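Local coordinates for protein LYND (PDB 4V1T) that probably acts as a YcaO-family, ATP-dependent cyclodehydratase that forms heterocycles in a peptide substrate, and binds ADP, magnesium and zinc, at residues 308-313 with 722-727; 363-368 with 423-428. One frame throughout, in Å; residues are numbered along the deposited sequence.

How the contacts relate
From the N terminus, 308-313 comes first, in the loop after strand 299-304, and gives C311 to the zinc site. Next is 363-368, a loop after helix 348-355, which meets 423-428 on helix 413-429; this is contact 2, which closes the smaller loop. Much later the chain reaches 722-727, between strands 716-719 and 728-733, and folds back on 308-313; contact 1 closes the larger loop. Contact 2 therefore lies wholly within the larger loop, and the two do not cross. Contact 1 ties the zinc-site loop to the YcaO region; contact 2 ties a loop to the ADP-binding helix. I725 of contact 1 packs on V365, V425 and Y428 of contact 2.

Contact 1. Residues 308-313 with 722-727; sequences RSQCPT and RPDIGL. With ZN (zinc ion), chain K.
The R308 guanidinium has Q310 OE1 off toward the rim of one face. At its edge, in plane, lie D724 OD2 and water 1. Water 2 lies in plane at the edge of the R722 guanidinium. The carboxylate of D724 is turned 65° from the R308 guanidinium and nearly perpendicular to the Q310 amide. Residues 308-311 form a type I beta turn. C311, with C203, C206 and C314, forms a four-cysteine zinc site, so the turn joins that site to the 722-727 loop of the YcaO region.

D724 carries the contact. The salt bridge from R308 NE to D724 OD2 is 2.9 Å long and nearly straight. D724 OD1 accepts from Q310 NE2 at 3.0 Å. Both donors come from above the carboxylate plane. R308 bends at chi3 (65°) and lies alongside D724, while Q310 bends at chi2 and crosses it. Water 1 accepts from R308 NH2 and donates to D724 OD2, closing a bridge beside the direct bond. R210 also pairs with OD2, so two arginines would probably keep D724 ionised. Q310 OE1 is buried and has no polar partner.

P723 packs against the amide, its CD 3.5 Å from Q310 NE2. R722 pairs chiefly with E436, but its NH1 also donates to water 2, which accepts from Q310 NE2 at 3.0 Å.

Contact 2. Residues 363-368 with 423-428; sequences TGVVTE and EAVERY. With MG (magnesium ion), chain M; ADP (adenosine-5'-diphosphate), chain L.
Apolar packing carries the whole contact; no hydrogen bond crosses it. V365 and V366 from the loop meet one side of the helix. V365 CG2 touches V425 CG2 at 4.0 Å. V366 CG1 touches two helix residues. V366 CG1 lies 3.2 Å from A424 CB, tighter than a usual carbon contact, and also reaches V425 CG2. In both loop valines CG1 is anti to the carbonyl carbon.

The aromatic contact is a CH-pi interaction. V365 CG1 sits over the centre of the Y428 ring, 3.9 Å from the centroid and only 5° off the ring normal. Y428 has CG anti to the backbone N (chi1 165°), and the two side chains cross at about a right angle. H209 and R210 of helix 204-213 also touch Y428. An alanine here would remove the ring and would probably leave V365 CG1 without its aromatic cover and loosen the loop against the helix.

The helix is 413-429, in the YcaO nucleotide-binding region. A424, V425 and Y428 face the loop valines, while E423 and E426 reach magnesium and ADP.

Within the helix, two glutamates meet the metal and nucleotide. E423 has CG anti to the backbone N and an extended chain, which carries E423 OE2 to magnesium at 2.0 Å. ADP O3B and waters 3, 4 and 5 are further ligands, and one atom from outside the two segments completes six. E423 OE1 accepts from S407 N, which helps to fix the carboxylate. E426 OE1 takes a hydrogen bond from ADP O3' at 2.6 Å; A534 and R636 also bond ADP.

The remaining charge pairs lie within the helix. R427 NH2 is 3.4 Å from E423 OE2, but that oxygen lies well out of the guanidinium plane. The pair from R427 NE to E426 OE2 is long, at 3.7 Å.

Contact 1. Residues 308-313 with 722-727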
ATOM      1  N   ARG B 308     -12.913  -5.587 -21.609  1.00 50.17           N
ATOM      2  CA  ARG B 308     -14.330  -5.337 -21.368  1.00 49.84           C
ATOM      3  C   ARG B 308     -15.175  -6.312 -22.165  1.00 39.59           C
ATOM      4  O   ARG B 308     -15.098  -6.358 -23.393  1.00 42.98           O
ATOM      5  CB  ARG B 308     -14.693  -3.888 -21.723  1.00 49.14           C
ATOM      6  CG  ARG B 308     -13.764  -2.862 -21.084  1.00 42.14           C
ATOM      7  CD  ARG B 308     -14.165  -1.437 -21.432  1.00 44.18           C
ATOM      8  NE  ARG B 308     -15.478  -1.094 -20.877  1.00 42.32           N
ATOM      9  CZ  ARG B 308     -16.524  -0.662 -21.578  1.00 54.14           C
ATOM     10  NH1 ARG B 308     -16.447  -0.495 -22.891  1.00 50.01           N
ATOM     11  NH2 ARG B 308     -17.661  -0.379 -20.953  1.00 48.71           N
ATOM     12  N   SER B 309     -15.990  -7.092 -21.471  1.00 44.49           N
ATOM     13  CA  SER B 309     -16.845  -8.093 -22.126  1.00 47.53           C
ATOM     14  C   SER B 309     -17.874  -7.442 -23.038  1.00 53.28           C
ATOM     15  O   SER B 309     -18.301  -8.048 -24.021  1.00 51.81           O
ATOM     16  CB  SER B 309     -17.569  -8.953 -21.090  1.00 51.54           C
ATOM     17  OG  SER B 309     -16.679  -9.368 -20.070  1.00 72.55           O
ATOM     18  N   GLN B 310     -18.262  -6.211 -22.704  1.00 46.70           N
ATOM     19  CA  GLN B 310     -19.270  -5.483 -23.451  1.00 53.09           C
ATOM     20  C   GLN B 310     -18.656  -4.504 -24.443  1.00 60.84           C
ATOM     21  O   GLN B 310     -19.317  -3.577 -24.894  1.00 74.44           O
ATOM     22  CB  GLN B 310     -20.219  -4.750 -22.490  1.00 43.38           C
ATOM     23  CG  GLN B 310     -19.656  -3.515 -21.796  1.00 40.41           C
ATOM     24  CD  GLN B 310     -18.875  -3.836 -20.541  1.00 45.80           C
ATOM     25  OE1 GLN B 310     -18.064  -4.766 -20.511  1.00 50.83           O
ATOM     26  NE2 GLN B 310     -19.108  -3.060 -19.490  1.00 43.59           N
ATOM     27  N   CYS B 311     -17.395  -4.715 -24.795  1.00 62.94           N
ATOM     28  CA  CYS B 311     -16.723  -3.814 -25.717  1.00 55.16           C
ATOM     29  C   CYS B 311     -17.410  -3.817 -27.078  1.00 47.65           C
ATOM     30  O   CYS B 311     -17.597  -4.883 -27.668  1.00 52.61           O
ATOM     31  CB  CYS B 311     -15.259  -4.204 -25.889  1.00 45.66           C
ATOM     32  SG  CYS B 311     -14.365  -3.127 -27.033  1.00 57.32           S
ATOM     33  N   PRO B 312     -17.778  -2.630 -27.592  1.00 51.27           N
ATOM     34  CA  PRO B 312     -18.391  -2.561 -28.932  1.00 53.14           C
ATOM     35  C   PRO B 312     -17.530  -3.151 -30.043  1.00 55.36           C
ATOM     36  O   PRO B 312     -18.063  -3.515 -31.073  1.00 51.82           O
ATOM     37  CB  PRO B 312     -18.585  -1.050 -29.169  1.00 57.77           C
ATOM     38  CG  PRO B 312     -17.923  -0.354 -28.027  1.00 61.12           C
ATOM     39  CD  PRO B 312     -17.841  -1.331 -26.900  1.00 56.32           C
ATOM     40  N   THR B 313     -16.221  -3.250 -29.834  1.00 48.20           N
ATOM     41  CA  THR B 313     -15.307  -3.689 -30.886  1.00 54.87           C
ATOM     42  C   THR B 313     -14.900  -5.161 -30.734  1.00 53.73           C
ATOM     43  O   THR B 313     -15.083  -5.946 -31.653  1.00 57.17           O
ATOM     44  CB  THR B 313     -14.038  -2.816 -30.893  1.00 50.99           C
ATOM     45  OG1 THR B 313     -14.414  -1.441 -30.923  1.00 49.87           O
ATOM     46  CG2 THR B 313     -13.176  -3.112 -32.088  1.00 49.14           C
ATOM     47  N   ARG B 722     -21.357  -3.166 -14.022  1.00 41.87           N
ATOM     48  CA  ARG B 722     -20.627  -3.298 -15.278  1.00 48.74           C
ATOM     49  C   ARG B 722     -19.686  -4.495 -15.161  1.00 46.98           C
ATOM     50  O   ARG B 722     -18.931  -4.575 -14.198  1.00 48.50           O
ATOM     51  CB  ARG B 722     -19.847  -2.022 -15.575  1.00 41.61           C
ATOM     52  CG  ARG B 722     -20.655  -0.739 -15.402  1.00 42.00           C
ATOM     53  CD  ARG B 722     -21.650  -0.529 -16.533  1.00 47.96           C
ATOM     54  NE  ARG B 722     -22.570   0.579 -16.261  1.00 47.30           N
ATOM     55  CZ  ARG B 722     -23.342   1.160 -17.176  1.00 50.05           C
ATOM     56  NH1 ARG B 722     -23.316   0.759 -18.446  1.00 46.65           N
ATOM     57  NH2 ARG B 722     -24.142   2.153 -16.829  1.00 47.26           N
ATOM     58  N   PRO B 723     -19.737  -5.440 -16.126  1.00 49.34           N
ATOM     59  CA  PRO B 723     -18.932  -6.665 -15.989  1.00 55.41           C
ATOM     60  C   PRO B 723     -17.429  -6.422 -15.914  1.00 49.05           C
ATOM     61  O   PRO B 723     -16.723  -7.206 -15.291  1.00 53.12           O
ATOM     62  CB  PRO B 723     -19.262  -7.453 -17.264  1.00 58.23           C
ATOM     63  CG  PRO B 723     -20.545  -6.896 -17.747  1.00 61.46           C
ATOM     64  CD  PRO B 723     -20.541  -5.455 -17.356  1.00 50.13           C
ATOM     65  N   ASP B 724     -16.950  -5.367 -16.561  1.00 51.53           N
ATOM     66  CA  ASP B 724     -15.534  -5.009 -16.522  1.00 50.33           C
ATOM     67  C   ASP B 724     -15.141  -4.367 -15.181  1.00 50.21           C
ATOM     68  O   ASP B 724     -13.954  -4.186 -14.897  1.00 46.18           O
ATOM     69  CB  ASP B 724     -15.193  -4.057 -17.681  1.00 55.19           C
ATOM     70  CG  ASP B 724     -16.018  -2.776 -17.656  1.00 44.47           C
ATOM     71  OD1 ASP B 724     -17.182  -2.829 -17.211  1.00 42.48           O
ATOM     72  OD2 ASP B 724     -15.502  -1.729 -18.089  1.00 48.99           O
ATOM     73  N   ILE B 725     -16.139  -4.020 -14.375  1.00 46.97           N
ATOM     74  CA  ILE B 725     -15.919  -3.469 -13.037  1.00 49.54           C
ATOM     75  C   ILE B 725     -15.980  -4.567 -11.984  1.00 49.47           C
ATOM     76  O   ILE B 725     -15.085  -4.678 -11.143  1.00 49.29           O
ATOM     77  CB  ILE B 725     -16.972  -2.397 -12.700  1.00 55.14           C
ATOM     78  CG1 ILE B 725     -16.854  -1.212 -13.661  1.00 52.72           C
ATOM     79  CG2 ILE B 725     -16.844  -1.929 -11.255  1.00 49.65           C
ATOM     80  CD1 ILE B 725     -15.545  -0.454 -13.565  1.00 48.37           C
ATOM     81  N   GLY B 726     -17.042  -5.370 -12.035  1.00 53.26           N
ATOM     82  CA  GLY B 726     -17.202  -6.507 -11.131  1.00 56.52           C
ATOM     83  C   GLY B 726     -18.016  -6.154  -9.905  1.00 45.03           C
ATOM     84  O   GLY B 726     -19.016  -6.804  -9.606  1.00 49.25           O
ATOM     85  N   LEU B 727     -17.582  -5.122  -9.190  1.00 44.02           N
ATOM     86  CA  LEU B 727     -18.305  -4.629  -8.020  1.00 50.36           C
ATOM     87  C   LEU B 727     -19.745  -4.307  -8.374  1.00 44.75           C
ATOM     88  O   LEU B 727     -20.015  -3.575  -9.327  1.00 48.34           O
ATOM     89  CB  LEU B 727     -17.625  -3.377  -7.459  1.00 54.28           C
ATOM     90  CG  LEU B 727     -18.197  -2.829  -6.152  1.00 47.54           C
ATOM     91  CD1 LEU B 727     -17.903  -3.777  -4.990  1.00 47.60           C
ATOM     92  CD2 LEU B 727     -17.650  -1.439  -5.870  1.00 47.89           C
TER
HETATM   93 ZN    ZN K 776     -12.366  -4.229 -26.597  1.00138.08          ZN
HETATM   94  O   HOH W   1     -17.792  -0.040 -18.196  1.00 56.94           O
HETATM   95  O   HOH W   2     -21.227  -1.043 -19.913  1.00 45.07           O

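Contact 2. Residues 363-368 with 423-428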
ATOM      1  N   THR B 363      -5.982   3.703 -16.849  1.00 49.34           N
ATOM      2  CA  THR B 363      -6.784   2.536 -17.208  1.00 55.92           C
ATOM      3  C   THR B 363      -7.917   2.274 -16.219  1.00 56.12           C
ATOM      4  O   THR B 363      -8.743   1.383 -16.428  1.00 56.42           O
ATOM      5  CB  THR B 363      -5.898   1.273 -17.261  1.00 53.04           C
ATOM      6  OG1 THR B 363      -6.566   0.250 -17.993  1.00 83.15           O
ATOM      7  CG2 THR B 363      -5.591   0.782 -15.858  1.00 48.52           C
ATOM      8  N   GLY B 364      -7.933   3.040 -15.132  1.00 56.46           N
ATOM      9  CA  GLY B 364      -8.862   2.800 -14.043  1.00 66.01           C
ATOM     10  C   GLY B 364     -10.126   3.633 -14.112  1.00 62.95           C
ATOM     11  O   GLY B 364     -10.389   4.305 -15.100  1.00 61.50           O
ATOM     12  N   VAL B 365     -10.900   3.582 -13.035  1.00 66.77           N
ATOM     13  CA  VAL B 365     -12.162   4.314 -12.932  1.00 65.51           C
ATOM     14  C   VAL B 365     -12.148   5.273 -11.751  1.00 63.56           C
ATOM     15  O   VAL B 365     -13.040   6.101 -11.631  1.00 63.60           O
ATOM     16  CB  VAL B 365     -13.365   3.360 -12.785  1.00 66.16           C
ATOM     17  CG1 VAL B 365     -13.463   2.460 -14.000  1.00 73.44           C
ATOM     18  CG2 VAL B 365     -13.227   2.527 -11.525  1.00 78.59           C
ATOM     19  N   VAL B 366     -11.154   5.138 -10.869  1.00 61.80           N
ATOM     20  CA  VAL B 366     -10.950   6.097  -9.783  1.00 67.78           C
ATOM     21  C   VAL B 366      -9.541   6.677  -9.880  1.00 60.41           C
ATOM     22  O   VAL B 366      -8.571   5.948 -10.037  1.00 56.06           O
ATOM     23  CB  VAL B 366     -11.209   5.468  -8.389  1.00 63.05           C
ATOM     24  CG1 VAL B 366     -12.414   4.551  -8.436  1.00 68.28           C
ATOM     25  CG2 VAL B 366     -10.043   4.664  -7.905  1.00 74.54           C
ATOM     26  N   THR B 367      -9.447   7.999  -9.817  1.00 59.26           N
ATOM     27  CA  THR B 367      -8.191   8.699 -10.063  1.00 64.28           C
ATOM     28  C   THR B 367      -7.164   8.344  -9.012  1.00 54.67           C
ATOM     29  O   THR B 367      -6.068   7.923  -9.334  1.00 65.41           O
ATOM     30  CB  THR B 367      -8.383  10.232 -10.051  1.00 68.19           C
ATOM     31  OG1 THR B 367      -9.532  10.578 -10.829  1.00 70.35           O
ATOM     32  CG2 THR B 367      -7.151  10.943 -10.606  1.00 75.24           C
ATOM     33  N   GLU B 368      -7.544   8.531  -7.757  1.00 60.18           N
ATOM     34  CA  GLU B 368      -6.661   8.314  -6.616  1.00 56.83           C
ATOM     35  C   GLU B 368      -7.466   7.772  -5.442  1.00 51.72           C
ATOM     36  O   GLU B 368      -8.694   7.702  -5.492  1.00 59.78           O
ATOM     37  CB  GLU B 368      -5.990   9.626  -6.210  1.00 67.04           C
ATOM     38  CG  GLU B 368      -6.981  10.713  -5.797  1.00 78.47           C
ATOM     39  CD  GLU B 368      -6.343  12.074  -5.607  1.00 85.31           C
ATOM     40  OE1 GLU B 368      -5.107  12.139  -5.449  1.00 90.13           O
ATOM     41  OE2 GLU B 368      -7.084  13.081  -5.601  1.00 91.03           O
ATOM     42  N   GLU B 423     -17.541   4.102  -3.432  1.00 43.93           N
ATOM     43  CA  GLU B 423     -18.373   5.226  -3.875  1.00 41.27           C
ATOM     44  C   GLU B 423     -17.923   5.687  -5.244  1.00 44.46           C
ATOM     45  O   GLU B 423     -18.735   6.030  -6.099  1.00 40.91           O
ATOM     46  CB  GLU B 423     -18.318   6.410  -2.893  1.00 49.58           C
ATOM     47  CG  GLU B 423     -19.610   7.229  -2.878  1.00 55.05           C
ATOM     48  CD  GLU B 423     -19.497   8.550  -2.136  1.00 59.32           C
ATOM     49  OE1 GLU B 423     -18.702   9.422  -2.559  1.00 57.04           O
ATOM     50  OE2 GLU B 423     -20.223   8.721  -1.133  1.00 51.98           O
ATOM     51  N   ALA B 424     -16.614   5.693  -5.460  1.00 38.34           N
ATOM     52  CA  ALA B 424     -16.072   6.134  -6.745  1.00 38.33           C
ATOM     53  C   ALA B 424     -16.528   5.187  -7.873  1.00 42.45           C
ATOM     54  O   ALA B 424     -16.904   5.631  -8.959  1.00 44.99           O
ATOM     55  CB  ALA B 424     -14.560   6.221  -6.677  1.00 45.52           C
ATOM     56  N   VAL B 425     -16.515   3.885  -7.600  1.00 46.79           N
ATOM     57  CA  VAL B 425     -16.988   2.898  -8.566  1.00 45.05           C
ATOM     58  C   VAL B 425     -18.512   2.957  -8.703  1.00 41.73           C
ATOM     59  O   VAL B 425     -19.057   2.719  -9.777  1.00 39.88           O
ATOM     60  CB  VAL B 425     -16.562   1.474  -8.168  1.00 46.65           C
ATOM     61  CG1 VAL B 425     -17.137   0.447  -9.130  1.00 53.52           C
ATOM     62  CG2 VAL B 425     -15.048   1.368  -8.133  1.00 50.16           C
ATOM     63  N   GLU B 426     -19.186   3.283  -7.607  1.00 42.05           N
ATOM     64  CA  GLU B 426     -20.623   3.461  -7.614  1.00 44.64           C
ATOM     65  C   GLU B 426     -21.008   4.590  -8.571  1.00 38.90           C
ATOM     66  O   GLU B 426     -21.904   4.435  -9.392  1.00 37.62           O
ATOM     67  CB  GLU B 426     -21.126   3.772  -6.196  1.00 37.37           C
ATOM     68  CG  GLU B 426     -22.619   4.122  -6.099  1.00 35.98           C
ATOM     69  CD  GLU B 426     -22.911   5.147  -5.011  1.00 44.79           C
ATOM     70  OE1 GLU B 426     -22.411   4.984  -3.880  1.00 49.07           O
ATOM     71  OE2 GLU B 426     -23.636   6.128  -5.289  1.00 46.65           O
ATOM     72  N   ARG B 427     -20.328   5.723  -8.452  1.00 41.36           N
ATOM     73  CA  ARG B 427     -20.635   6.874  -9.276  1.00 37.42           C
ATOM     74  C   ARG B 427     -20.336   6.606 -10.742  1.00 36.99           C
ATOM     75  O   ARG B 427     -21.097   7.012 -11.615  1.00 37.21           O
ATOM     76  CB  ARG B 427     -19.865   8.104  -8.797  1.00 45.76           C
ATOM     77  CG  ARG B 427     -20.194   8.527  -7.369  1.00 51.39           C
ATOM     78  CD  ARG B 427     -21.549   9.206  -7.241  1.00 70.17           C
ATOM     79  NE  ARG B 427     -21.948   9.332  -5.836  1.00 78.10           N
ATOM     80  CZ  ARG B 427     -21.427  10.212  -4.978  1.00 81.16           C
ATOM     81  NH1 ARG B 427     -20.475  11.059  -5.369  1.00 70.45           N
ATOM     82  NH2 ARG B 427     -21.854  10.246  -3.720  1.00 82.56           N
ATOM     83  N   TYR B 428     -19.248   5.903 -11.023  1.00 47.77           N
ATOM     84  CA  TYR B 428     -18.902   5.574 -12.405  1.00 47.40           C
ATOM     85  C   TYR B 428     -19.940   4.652 -13.049  1.00 42.61           C
ATOM     86  O   TYR B 428     -20.367   4.878 -14.176  1.00 38.10           O
ATOM     87  CB  TYR B 428     -17.515   4.931 -12.483  1.00 49.26           C
ATOM     88  CG  TYR B 428     -17.246   4.249 -13.814  1.00 40.08           C
ATOM     89  CD1 TYR B 428     -16.743   4.960 -14.892  1.00 51.23           C
ATOM     90  CD2 TYR B 428     -17.515   2.895 -13.991  1.00 42.21           C
ATOM     91  CE1 TYR B 428     -16.511   4.346 -16.109  1.00 50.71           C
ATOM     92  CE2 TYR B 428     -17.287   2.266 -15.207  1.00 49.47           C
ATOM     93  CZ  TYR B 428     -16.780   2.994 -16.261  1.00 54.87           C
ATOM     94  OH  TYR B 428     -16.550   2.371 -17.464  1.00 63.36           O
TER
HETATM   95 MG    MG M1776     -20.830   9.625   0.546  1.00 55.65          MG
HETATM   96  PB  ADP L 780     -22.785   7.284   1.560  1.00 58.72           P
HETATM   97  O1B ADP L 780     -23.924   6.924   0.641  1.00 59.74           O
HETATM   98  O2B ADP L 780     -23.208   8.046   2.782  1.00 60.08           O
HETATM   99  O3B ADP L 780     -21.622   7.881   0.828  1.00 56.13           O
HETATM  100  PA  ADP L 780     -20.821   5.340   2.464  1.00 49.41           P
HETATM  101  O1A ADP L 780     -20.876   4.455   3.683  1.00 47.12           O
HETATM  102  O2A ADP L 780     -19.848   6.504   2.445  1.00 46.02           O
HETATM  103  O3A ADP L 780     -22.323   5.835   2.118  1.00 66.08           O
HETATM  104  O5' ADP L 780     -20.508   4.406   1.206  1.00 46.03           O
HETATM  105  C5' ADP L 780     -20.169   4.958  -0.051  1.00 49.02           C
HETATM  106  C4' ADP L 780     -20.410   3.894  -1.110  1.00 56.01           C
HETATM  107  O4' ADP L 780     -19.463   2.837  -0.974  1.00 56.65           O
HETATM  108  C3' ADP L 780     -21.778   3.253  -0.961  1.00 60.76           C
HETATM  109  O3' ADP L 780     -22.282   2.981  -2.262  1.00 48.55           O
HETATM  110  C2' ADP L 780     -21.542   1.948  -0.239  1.00 56.10           C
HETATM  111  O2' ADP L 780     -22.438   0.917  -0.662  1.00 51.45           O
HETATM  112  C1' ADP L 780     -20.119   1.612  -0.637  1.00 53.72           C
HETATM  113  N9  ADP L 780     -19.410   0.910   0.459  1.00 65.55           N
HETATM  114  C8  ADP L 780     -19.100   1.415   1.672  1.00 62.77           C
HETATM  115  N7  ADP L 780     -18.437   0.494   2.414  1.00 59.19           N
HETATM  116  C5  ADP L 780     -18.316  -0.613   1.668  1.00 65.24           C
HETATM  117  C6  ADP L 780     -17.725  -1.954   1.850  1.00 60.03           C
HETATM  118  N6  ADP L 780     -17.124  -2.259   3.022  1.00 61.21           N
HETATM  119  N1  ADP L 780     -17.812  -2.833   0.829  1.00 56.86           N
HETATM  120  C2  ADP L 780     -18.413  -2.517  -0.333  1.00 63.78           C
HETATM  121  N3  ADP L 780     -18.973  -1.311  -0.565  1.00 60.29           N
HETATM  122  C4  ADP L 780     -18.961  -0.339   0.378  1.00 66.21           C
HETATM  123  O   HOH W   3     -21.000  10.425   2.412  1.00 47.44           O
HETATM  124  O   HOH W   4     -18.989   8.433   1.191  1.00 36.86           O
HETATM  125  O   HOH W   5     -19.394  10.782  -0.323  1.00 43.28           O